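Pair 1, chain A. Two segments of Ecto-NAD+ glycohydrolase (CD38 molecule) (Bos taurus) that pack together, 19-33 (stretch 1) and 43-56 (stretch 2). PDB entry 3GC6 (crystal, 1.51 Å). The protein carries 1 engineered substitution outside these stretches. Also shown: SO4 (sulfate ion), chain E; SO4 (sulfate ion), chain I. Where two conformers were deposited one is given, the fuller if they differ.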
# COMPACT_ATOMS: atom_id res chain seq x y z
N ASP A 19 10.31 -6.18 20.22
CA ASP A 19 10.34 -5.53 18.90
C ASP A 19 8.97 -5.40 18.25
O ASP A 19 8.82 -5.48 17.03
CB ASP A 19 11.32 -6.24 17.99
CG ASP A 19 12.75 -5.96 18.43
OD1 ASP A 19 13.17 -4.80 18.31
OD2 ASP A 19 13.38 -6.85 18.97
N PHE A 20 7.97 -5.18 19.11
CA PHE A 20 6.59 -5.00 18.66
C PHE A 20 6.47 -4.00 17.53
O PHE A 20 5.76 -4.24 16.54
CB PHE A 20 5.78 -4.50 19.87
CG PHE A 20 4.33 -4.24 19.58
CD1 PHE A 20 3.40 -5.29 19.55
CD2 PHE A 20 3.89 -2.95 19.38
CE1 PHE A 20 2.04 -5.02 19.30
CE2 PHE A 20 2.55 -2.68 19.15
CZ PHE A 20 1.65 -3.73 19.09
N GLN A 21 7.16 -2.87 17.65
CA GLN A 21 7.04 -1.82 16.66
C GLN A 21 7.55 -2.25 15.29
O GLN A 21 6.99 -1.85 14.27
CB GLN A 21 7.80 -0.58 17.12
CG GLN A 21 7.36 -0.09 18.49
CD GLN A 21 8.25 -0.54 19.62
OE1 GLN A 21 8.71 -1.69 19.67
NE2 GLN A 21 8.50 0.38 20.56
N LYS A 22 8.62 -3.05 15.27
CA LYS A 22 9.14 -3.58 14.00
C LYS A 22 8.14 -4.55 13.40
O LYS A 22 7.88 -4.53 12.19
CB LYS A 22 10.47 -4.29 14.20
CG LYS A 22 11.02 -4.86 12.87
CD LYS A 22 12.28 -5.65 13.08
CE LYS A 22 11.98 -7.06 13.46
NZ LYS A 22 13.15 -7.92 13.14
N ILE A 23 7.56 -5.39 14.26
CA ILE A 23 6.64 -6.40 13.78
C ILE A 23 5.41 -5.73 13.17
O ILE A 23 4.96 -6.12 12.09
CB ILE A 23 6.22 -7.35 14.92
CG1 ILE A 23 7.44 -8.15 15.38
CG2 ILE A 23 5.10 -8.29 14.47
CD1 ILE A 23 7.25 -8.85 16.72
N ILE A 24 4.85 -4.74 13.88
CA ILE A 24 3.69 -4.01 13.35
C ILE A 24 3.98 -3.45 11.97
O ILE A 24 3.23 -3.66 11.02
CB ILE A 24 3.29 -2.86 14.28
CG1 ILE A 24 2.79 -3.44 15.60
CG2 ILE A 24 2.24 -1.99 13.62
CD1 ILE A 24 1.58 -4.34 15.45
N GLN A 25 5.11 -2.75 11.88
CA GLN A 25 5.56 -2.07 10.65
C GLN A 25 5.66 -3.08 9.53
O GLN A 25 5.09 -2.88 8.45
CB GLN A 25 6.95 -1.44 10.86
CG GLN A 25 7.59 -0.87 9.55
CD GLN A 25 8.63 -1.78 8.89
OE1 GLN A 25 8.49 -2.18 7.72
NE2 GLN A 25 9.69 -2.10 9.63
N GLU A 26 6.37 -4.17 9.77
CA GLU A 26 6.59 -5.15 8.73
C GLU A 26 5.24 -5.76 8.29
O GLU A 26 4.98 -5.95 7.10
CB GLU A 26 7.55 -6.26 9.15
CG GLU A 26 9.01 -5.81 9.32
CD GLU A 26 9.91 -6.97 9.72
OE1 GLU A 26 9.40 -8.05 10.08
OE2 GLU A 26 11.15 -6.78 9.71
N ARG A 27 4.40 -6.11 9.26
CA ARG A 27 3.12 -6.73 8.93
C ARG A 27 2.23 -5.77 8.14
O ARG A 27 1.50 -6.19 7.23
CB ARG A 27 2.41 -7.21 10.21
CG ARG A 27 3.07 -8.43 10.80
CD ARG A 27 2.32 -8.89 12.04
NE ARG A 27 2.85 -10.15 12.56
CZ ARG A 27 2.29 -10.85 13.55
NH1 ARG A 27 1.20 -10.40 14.16
NH2 ARG A 27 2.84 -12.02 13.92
N CYS A 28 2.26 -4.49 8.47
CA CYS A 28 1.42 -3.53 7.77
C CYS A 28 1.84 -3.42 6.30
O CYS A 28 1.00 -3.44 5.39
CB CYS A 28 1.49 -2.18 8.45
SG CYS A 28 0.19 -1.07 7.92
N ASP A 29 3.15 -3.35 6.06
CA ASP A 29 3.62 -3.31 4.66
C ASP A 29 3.25 -4.59 3.92
O ASP A 29 2.79 -4.56 2.77
CB ASP A 29 5.14 -3.10 4.62
CG ASP A 29 5.55 -1.68 5.02
OD1 ASP A 29 4.72 -0.76 4.96
OD2 ASP A 29 6.74 -1.49 5.39
N THR A 30 3.48 -5.74 4.56
CA THR A 30 3.13 -7.00 3.95
C THR A 30 1.64 -7.06 3.61
O THR A 30 1.22 -7.43 2.50
CB THR A 30 3.53 -8.16 4.89
OG1 THR A 30 4.97 -8.16 4.96
CG2 THR A 30 3.00 -9.51 4.36
N TYR A 31 0.81 -6.68 4.57
CA TYR A 31 -0.61 -6.76 4.36
C TYR A 31 -1.10 -5.86 3.22
O TYR A 31 -1.81 -6.32 2.30
CB TYR A 31 -1.35 -6.41 5.65
CG TYR A 31 -2.86 -6.62 5.56
CD1 TYR A 31 -3.43 -7.83 5.96
CD2 TYR A 31 -3.69 -5.61 5.05
CE1 TYR A 31 -4.82 -8.06 5.87
CE2 TYR A 31 -5.09 -5.83 4.95
CZ TYR A 31 -5.64 -7.06 5.38
OH TYR A 31 -7.01 -7.27 5.34
N THR A 32 -0.71 -4.59 3.27
CA THR A 32 -1.26 -3.60 2.36
C THR A 32 -0.73 -3.76 0.95
O THR A 32 -1.38 -3.29 -0.00
CB THR A 32 -0.97 -2.18 2.81
OG1 THR A 32 0.45 -2.03 2.95
CG2 THR A 32 -1.64 -1.89 4.16
N GLN A 33 0.46 -4.35 0.81
CA GLN A 33 1.10 -4.43 -0.52
C GLN A 33 1.09 -5.83 -1.14
O GLN A 33 1.18 -5.97 -2.37
CB GLN A 33 2.55 -3.94 -0.41
CG GLN A 33 2.64 -2.49 -0.03
CD GLN A 33 4.07 -2.02 0.08
OE1 GLN A 33 4.92 -2.38 -0.76
NE2 GLN A 33 4.36 -1.20 1.08
N ASN A 43 -1.94 4.36 5.39
CA ASN A 43 -0.62 4.91 5.70
C ASN A 43 -0.05 4.10 6.85
O ASN A 43 -0.47 4.26 8.00
CB ASN A 43 -0.75 6.40 6.09
CG ASN A 43 0.56 7.03 6.55
OD1 ASN A 43 1.56 6.36 6.84
ND2 ASN A 43 0.54 8.36 6.62
N CYS A 44 0.88 3.19 6.57
CA CYS A 44 1.35 2.29 7.63
C CYS A 44 2.14 2.96 8.75
O CYS A 44 2.14 2.49 9.89
CB CYS A 44 2.14 1.11 7.08
SG CYS A 44 1.09 -0.14 6.29
N GLN A 45 2.87 4.03 8.42
CA GLN A 45 3.56 4.80 9.45
C GLN A 45 2.53 5.36 10.42
O GLN A 45 2.70 5.28 11.64
CB GLN A 45 4.39 5.95 8.85
CG GLN A 45 5.08 6.80 9.93
CD GLN A 45 5.92 7.93 9.39
OE1 GLN A 45 6.05 8.09 8.17
NE2 GLN A 45 6.51 8.73 10.29
N ALA A 46 1.47 5.96 9.88
CA ALA A 46 0.43 6.54 10.72
C ALA A 46 -0.28 5.48 11.55
O ALA A 46 -0.63 5.71 12.72
CB ALA A 46 -0.59 7.36 9.92
N ILE A 47 -0.57 4.32 10.94
CA ILE A 47 -1.20 3.21 11.67
C ILE A 47 -0.34 2.74 12.85
O ILE A 47 -0.84 2.56 13.99
CB ILE A 47 -1.56 2.06 10.70
CG1 ILE A 47 -2.77 2.49 9.87
CG2 ILE A 47 -1.90 0.80 11.47
CD1 ILE A 47 -2.96 1.64 8.57
N ARG A 48 0.96 2.54 12.61
CA ARG A 48 1.85 2.14 13.70
C ARG A 48 1.87 3.22 14.78
O ARG A 48 1.77 2.92 15.98
CB ARG A 48 3.28 1.91 13.18
CG ARG A 48 4.26 1.44 14.25
CD ARG A 48 5.64 1.19 13.64
NE ARG A 48 6.19 2.41 13.04
CZ ARG A 48 6.46 2.58 11.75
NH1 ARG A 48 6.96 3.73 11.31
NH2 ARG A 48 6.25 1.60 10.88
N GLN A 49 2.00 4.47 14.37
CA GLN A 49 2.08 5.54 15.37
C GLN A 49 0.79 5.61 16.21
O GLN A 49 0.85 5.79 17.44
CB GLN A 49 2.39 6.88 14.68
CG GLN A 49 3.85 6.91 14.21
CD GLN A 49 4.15 8.11 13.35
OE1 GLN A 49 3.25 8.78 12.87
NE2 GLN A 49 5.44 8.39 13.14
N ALA A 50 -0.37 5.45 15.55
CA ALA A 50 -1.67 5.46 16.25
C ALA A 50 -1.79 4.26 17.20
O ALA A 50 -2.35 4.39 18.29
CB ALA A 50 -2.84 5.47 15.26
N PHE A 51 -1.31 3.09 16.76
CA PHE A 51 -1.38 1.90 17.61
C PHE A 51 -0.59 2.16 18.89
O PHE A 51 -1.09 1.94 20.02
CB PHE A 51 -0.79 0.71 16.81
CG PHE A 51 -1.33 -0.64 17.21
CD1 PHE A 51 -1.59 -1.60 16.23
CD2 PHE A 51 -1.58 -0.96 18.53
CE1 PHE A 51 -2.11 -2.86 16.58
CE2 PHE A 51 -2.09 -2.22 18.88
CZ PHE A 51 -2.35 -3.17 17.90
N MET A 52 0.65 2.63 18.74
CA MET A 52 1.48 2.92 19.92
C MET A 52 0.86 3.99 20.81
O MET A 52 0.81 3.84 22.04
CB MET A 52 2.91 3.33 19.47
CG MET A 52 3.53 2.30 18.50
SD MET A 52 3.68 0.66 19.34
CE MET A 52 4.57 1.19 20.69
N SER A 53 0.35 5.06 20.19
CA SER A 53 -0.23 6.18 20.93
C SER A 53 -1.41 5.71 21.79
O SER A 53 -1.62 6.22 22.90
CB SER A 53 -0.69 7.25 19.96
OG SER A 53 0.42 8.04 19.56
N ALA A 54 -2.15 4.73 21.29
CA ALA A 54 -3.36 4.27 21.97
C ALA A 54 -3.05 3.82 23.40
O ALA A 54 -3.88 4.03 24.29
CB ALA A 54 -4.01 3.15 21.19
N PHE A 55 -1.89 3.19 23.62
CA PHE A 55 -1.61 2.56 24.92
C PHE A 55 -0.34 3.03 25.64
O PHE A 55 -0.20 2.87 26.88
CB PHE A 55 -1.61 1.01 24.81
CG PHE A 55 -0.41 0.44 24.10
CD1 PHE A 55 0.71 0.01 24.80
CD2 PHE A 55 -0.40 0.35 22.72
CE1 PHE A 55 1.83 -0.50 24.15
CE2 PHE A 55 0.74 -0.16 22.04
CZ PHE A 55 1.84 -0.60 22.77
N ILE A 56 0.62 3.58 24.89
CA ILE A 56 1.92 3.89 25.50
C ILE A 56 1.79 4.94 26.61
O ILE A 56 1.07 5.92 26.44
CB ILE A 56 2.94 4.31 24.41
CG1 ILE A 56 3.42 3.08 23.61
CG2 ILE A 56 4.14 5.04 25.03
CD1 ILE A 56 4.38 2.19 24.40
S SO4 E . 6.70 -8.78 2.29
O1 SO4 E . 5.27 -8.74 1.98
O2 SO4 E . 7.48 -8.60 1.06
O3 SO4 E . 7.01 -7.73 3.25
O4 SO4 E . 7.03 -10.09 2.88
S SO4 I . 10.05 10.43 10.19
O1 SO4 I . 8.62 10.76 10.12
O2 SO4 I . 10.84 11.63 9.94
O3 SO4 I . 10.40 9.89 11.50
O4 SO4 I . 10.34 9.43 9.16

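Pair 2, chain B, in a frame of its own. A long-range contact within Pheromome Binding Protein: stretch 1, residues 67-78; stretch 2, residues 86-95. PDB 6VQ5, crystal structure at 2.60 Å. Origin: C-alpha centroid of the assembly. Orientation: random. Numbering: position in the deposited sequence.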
# COMPACT_ATOMS: atom_id res chain seq x y z
N LYS B 67 6.95 -10.95 -1.70
CA LYS B 67 7.56 -10.50 -0.42
C LYS B 67 8.05 -9.06 -0.57
O LYS B 67 8.68 -8.73 -1.60
CB LYS B 67 8.73 -11.40 0.00
CG LYS B 67 8.39 -12.87 0.26
CD LYS B 67 7.14 -13.09 1.10
CE LYS B 67 7.24 -12.53 2.50
NZ LYS B 67 7.78 -13.52 3.46
N ILE B 68 7.75 -8.23 0.44
CA ILE B 68 8.06 -6.77 0.46
C ILE B 68 9.58 -6.60 0.59
O ILE B 68 10.16 -7.25 1.46
CB ILE B 68 7.31 -6.07 1.61
CG1 ILE B 68 5.81 -5.98 1.31
CG2 ILE B 68 7.92 -4.71 1.90
CD1 ILE B 68 4.98 -5.44 2.44
N HIS B 69 10.15 -5.71 -0.22
CA HIS B 69 11.59 -5.35 -0.21
C HIS B 69 11.86 -4.23 0.80
O HIS B 69 11.51 -3.08 0.51
CB HIS B 69 12.04 -4.97 -1.63
CG HIS B 69 13.52 -4.96 -1.77
ND1 HIS B 69 14.24 -3.80 -1.89
CD2 HIS B 69 14.42 -5.97 -1.76
CE1 HIS B 69 15.52 -4.08 -1.98
NE2 HIS B 69 15.66 -5.41 -1.89
N HIS B 70 12.48 -4.58 1.93
CA HIS B 70 12.77 -3.69 3.09
C HIS B 70 13.42 -2.38 2.62
O HIS B 70 12.87 -1.31 2.92
CB HIS B 70 13.64 -4.44 4.12
CG HIS B 70 13.73 -3.77 5.45
ND1 HIS B 70 14.76 -2.91 5.78
CD2 HIS B 70 12.94 -3.85 6.54
CE1 HIS B 70 14.58 -2.47 7.01
NE2 HIS B 70 13.48 -3.04 7.50
N GLY B 71 14.54 -2.48 1.90
CA GLY B 71 15.37 -1.34 1.47
C GLY B 71 14.60 -0.34 0.63
O GLY B 71 14.68 0.86 0.93
N ASN B 72 13.87 -0.81 -0.39
CA ASN B 72 13.09 0.04 -1.32
C ASN B 72 11.89 0.65 -0.59
O ASN B 72 11.45 1.73 -1.00
CB ASN B 72 12.65 -0.72 -2.57
CG ASN B 72 13.81 -1.12 -3.47
OD1 ASN B 72 14.95 -0.70 -3.27
ND2 ASN B 72 13.53 -1.94 -4.47
N ALA B 73 11.36 -0.02 0.44
CA ALA B 73 10.28 0.50 1.31
C ALA B 73 10.78 1.75 2.04
O ALA B 73 10.14 2.81 1.91
CB ALA B 73 9.81 -0.57 2.28
N GLU B 74 11.90 1.63 2.76
CA GLU B 74 12.57 2.76 3.46
C GLU B 74 12.83 3.90 2.46
O GLU B 74 12.62 5.07 2.85
CB GLU B 74 13.86 2.31 4.13
CG GLU B 74 13.64 1.55 5.43
CD GLU B 74 14.84 1.48 6.37
OE1 GLU B 74 15.98 1.54 5.89
OE2 GLU B 74 14.62 1.38 7.58
N ASP B 75 13.25 3.59 1.23
CA ASP B 75 13.55 4.60 0.18
C ASP B 75 12.27 5.37 -0.15
O ASP B 75 12.31 6.61 -0.07
CB ASP B 75 14.16 3.97 -1.07
CG ASP B 75 15.64 3.68 -0.96
OD1 ASP B 75 16.21 3.96 0.11
OD2 ASP B 75 16.21 3.20 -1.96
N LEU B 76 11.19 4.67 -0.51
CA LEU B 76 9.85 5.25 -0.84
C LEU B 76 9.37 6.16 0.29
O LEU B 76 8.74 7.19 -0.02
CB LEU B 76 8.82 4.13 -1.03
CG LEU B 76 8.89 3.37 -2.35
CD1 LEU B 76 8.13 2.04 -2.25
CD2 LEU B 76 8.34 4.21 -3.49
N ALA B 77 9.60 5.76 1.54
CA ALA B 77 9.11 6.47 2.75
C ALA B 77 9.84 7.81 2.86
O ALA B 77 9.17 8.85 3.00
CB ALA B 77 9.31 5.60 3.96
N LYS B 78 11.17 7.77 2.79
CA LYS B 78 12.05 8.98 2.79
C LYS B 78 11.69 9.84 1.57
O LYS B 78 11.56 11.07 1.74
CB LYS B 78 13.53 8.58 2.77
CG LYS B 78 14.06 7.97 4.07
CD LYS B 78 15.54 7.65 3.99
CE LYS B 78 16.12 7.15 5.30
NZ LYS B 78 17.55 6.78 5.16
N VAL B 86 11.39 7.88 11.31
CA VAL B 86 9.97 7.57 10.95
C VAL B 86 9.95 6.49 9.85
O VAL B 86 9.14 5.55 9.99
CB VAL B 86 9.15 8.81 10.57
CG1 VAL B 86 9.69 9.53 9.37
CG2 VAL B 86 7.69 8.45 10.33
N ALA B 87 10.80 6.61 8.83
CA ALA B 87 10.91 5.63 7.71
C ALA B 87 11.09 4.21 8.27
O ALA B 87 10.39 3.30 7.80
CB ALA B 87 12.06 6.00 6.81
N ALA B 88 11.98 4.05 9.24
CA ALA B 88 12.27 2.76 9.93
C ALA B 88 11.01 2.27 10.65
O ALA B 88 10.74 1.06 10.55
CB ALA B 88 13.43 2.93 10.88
N LYS B 89 10.27 3.15 11.33
CA LYS B 89 9.03 2.78 12.07
C LYS B 89 7.97 2.28 11.08
O LYS B 89 7.36 1.23 11.35
CB LYS B 89 8.43 3.95 12.87
CG LYS B 89 9.30 4.54 13.97
CD LYS B 89 9.90 3.55 14.96
CE LYS B 89 11.33 3.18 14.63
NZ LYS B 89 11.73 1.85 15.13
N LEU B 90 7.77 3.01 9.98
CA LEU B 90 6.80 2.68 8.89
C LEU B 90 7.07 1.27 8.36
O LEU B 90 6.11 0.48 8.28
CB LEU B 90 6.92 3.70 7.76
CG LEU B 90 6.26 5.05 8.00
CD1 LEU B 90 6.44 5.97 6.80
CD2 LEU B 90 4.79 4.89 8.32
N VAL B 91 8.31 0.98 7.97
CA VAL B 91 8.68 -0.33 7.34
C VAL B 91 8.56 -1.42 8.41
O VAL B 91 8.13 -2.54 8.05
CB VAL B 91 10.08 -0.27 6.69
CG1 VAL B 91 10.60 -1.64 6.27
CG2 VAL B 91 10.12 0.70 5.52
N ALA B 92 8.88 -1.12 9.67
CA ALA B 92 8.69 -2.05 10.80
C ALA B 92 7.21 -2.45 10.87
O ALA B 92 6.93 -3.66 10.89
CB ALA B 92 9.17 -1.44 12.09
N ILE B 93 6.31 -1.46 10.86
CA ILE B 93 4.83 -1.68 10.90
C ILE B 93 4.41 -2.47 9.65
O ILE B 93 3.58 -3.39 9.79
CB ILE B 93 4.07 -0.35 11.07
CG1 ILE B 93 3.98 0.05 12.55
CG2 ILE B 93 2.68 -0.41 10.44
CD1 ILE B 93 4.08 1.54 12.79
N LEU B 94 4.95 -2.14 8.48
CA LEU B 94 4.58 -2.81 7.20
C LEU B 94 5.00 -4.29 7.27
O LEU B 94 4.21 -5.14 6.82
CB LEU B 94 5.24 -2.09 6.02
CG LEU B 94 4.98 -2.70 4.64
CD1 LEU B 94 3.49 -2.65 4.30
CD2 LEU B 94 5.79 -1.99 3.57
N HIS B 95 6.19 -4.57 7.81
CA HIS B 95 6.72 -5.95 7.93
C HIS B 95 5.80 -6.77 8.84
O HIS B 95 5.53 -7.93 8.50
CB HIS B 95 8.18 -5.96 8.43
CG HIS B 95 8.79 -7.32 8.45
ND1 HIS B 95 8.71 -8.19 7.36
CD2 HIS B 95 9.45 -7.99 9.42
CE1 HIS B 95 9.30 -9.32 7.67
NE2 HIS B 95 9.77 -9.23 8.92

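Where pair 1 ties its two helices together with a covalent bond, pair 2 sets two methyl groups against each other. In pair 1 the disulfide joins A:Cys28 SG to A:Cys44 SG at 2.1 Å, with a chi3 of -80°; at the matching positions of pair 2, B:Ala77 CB lies 4.0 Å from B:Ala87 CB, an ordinary van der Waals contact.

The scaffold beneath this difference is nearly the same. Each pair consists of two helices running in roughly opposed directions, at 143° in pair 1 and 130° in pair 2, with axes approaching to 9.5 and 8.9 Å. Fourteen central residues superpose with an RMSD of 0.4 Å. The fit loosens at the beginning of the second stretch, where A:Cys44 and B:Ala87 differ by 1.2 Å in CA position. There the small residues of pair 2 accompany a slightly closer approach: CA of B:Ala77 is 5.3 Å from CA of B:Ala87, against 5.8 Å between CA of A:Cys28 and CA of A:Cys44.

Away from this point, the matched positions share the packing differently. A:Ile24 matches B:Ala73 and A:Phe51 matches B:Leu94, and all four point toward the opposite helix. In pair 1 the isoleucine reaches the phenylalanine, A:Ile24 CD1 to A:Phe51 CE1 at 4.1 Å; in pair 2 the corresponding pair barely touches, B:Ala73 CB to B:Leu94 CD2 at 4.5 Å. The alanine meets B:Val91 more closely, its CB 3.5 Å from B:Val91 CG2. That valine takes the place of A:Arg48, whose long chain lays A:Arg48 CG 4.0 Å from A:Ile24 CG2 and carries A:Arg48 NH2 to within 3.1 Å of A:Gln25 CG. Branched and compact, B:Val91 also reaches B:His70, with CG1 3.2 Å from CD2 of the histidine.

Further out the solutions diverge. A:Phe20 points toward the second helix and turns its ring edge to the face of A:Phe51, the centroids 5.5 Å apart and the planes at 85°, while A:Met52 SD sits at the same ring's edge, 3.5 Å from A:Phe20 CE2. The counterpart of A:Phe20, B:His69, makes no contact across the interface and instead caps its own helix, ND1 accepting a weak hydrogen bond from B:Asn72 N at 3.4 Å. In pair 2 the leucine is covered by B:Ile68, whose CD1 lies 3.5 Å from B:Leu94 CG.

Neither interface contains an assigned interhelical hydrogen bond. The general principle is that a common backbone geometry brings the central positions face to face, yet leaves open whether sulfur, aromatic rings or small aliphatic groups fill the space, and at the helix end even a matched position can drop out of the contact.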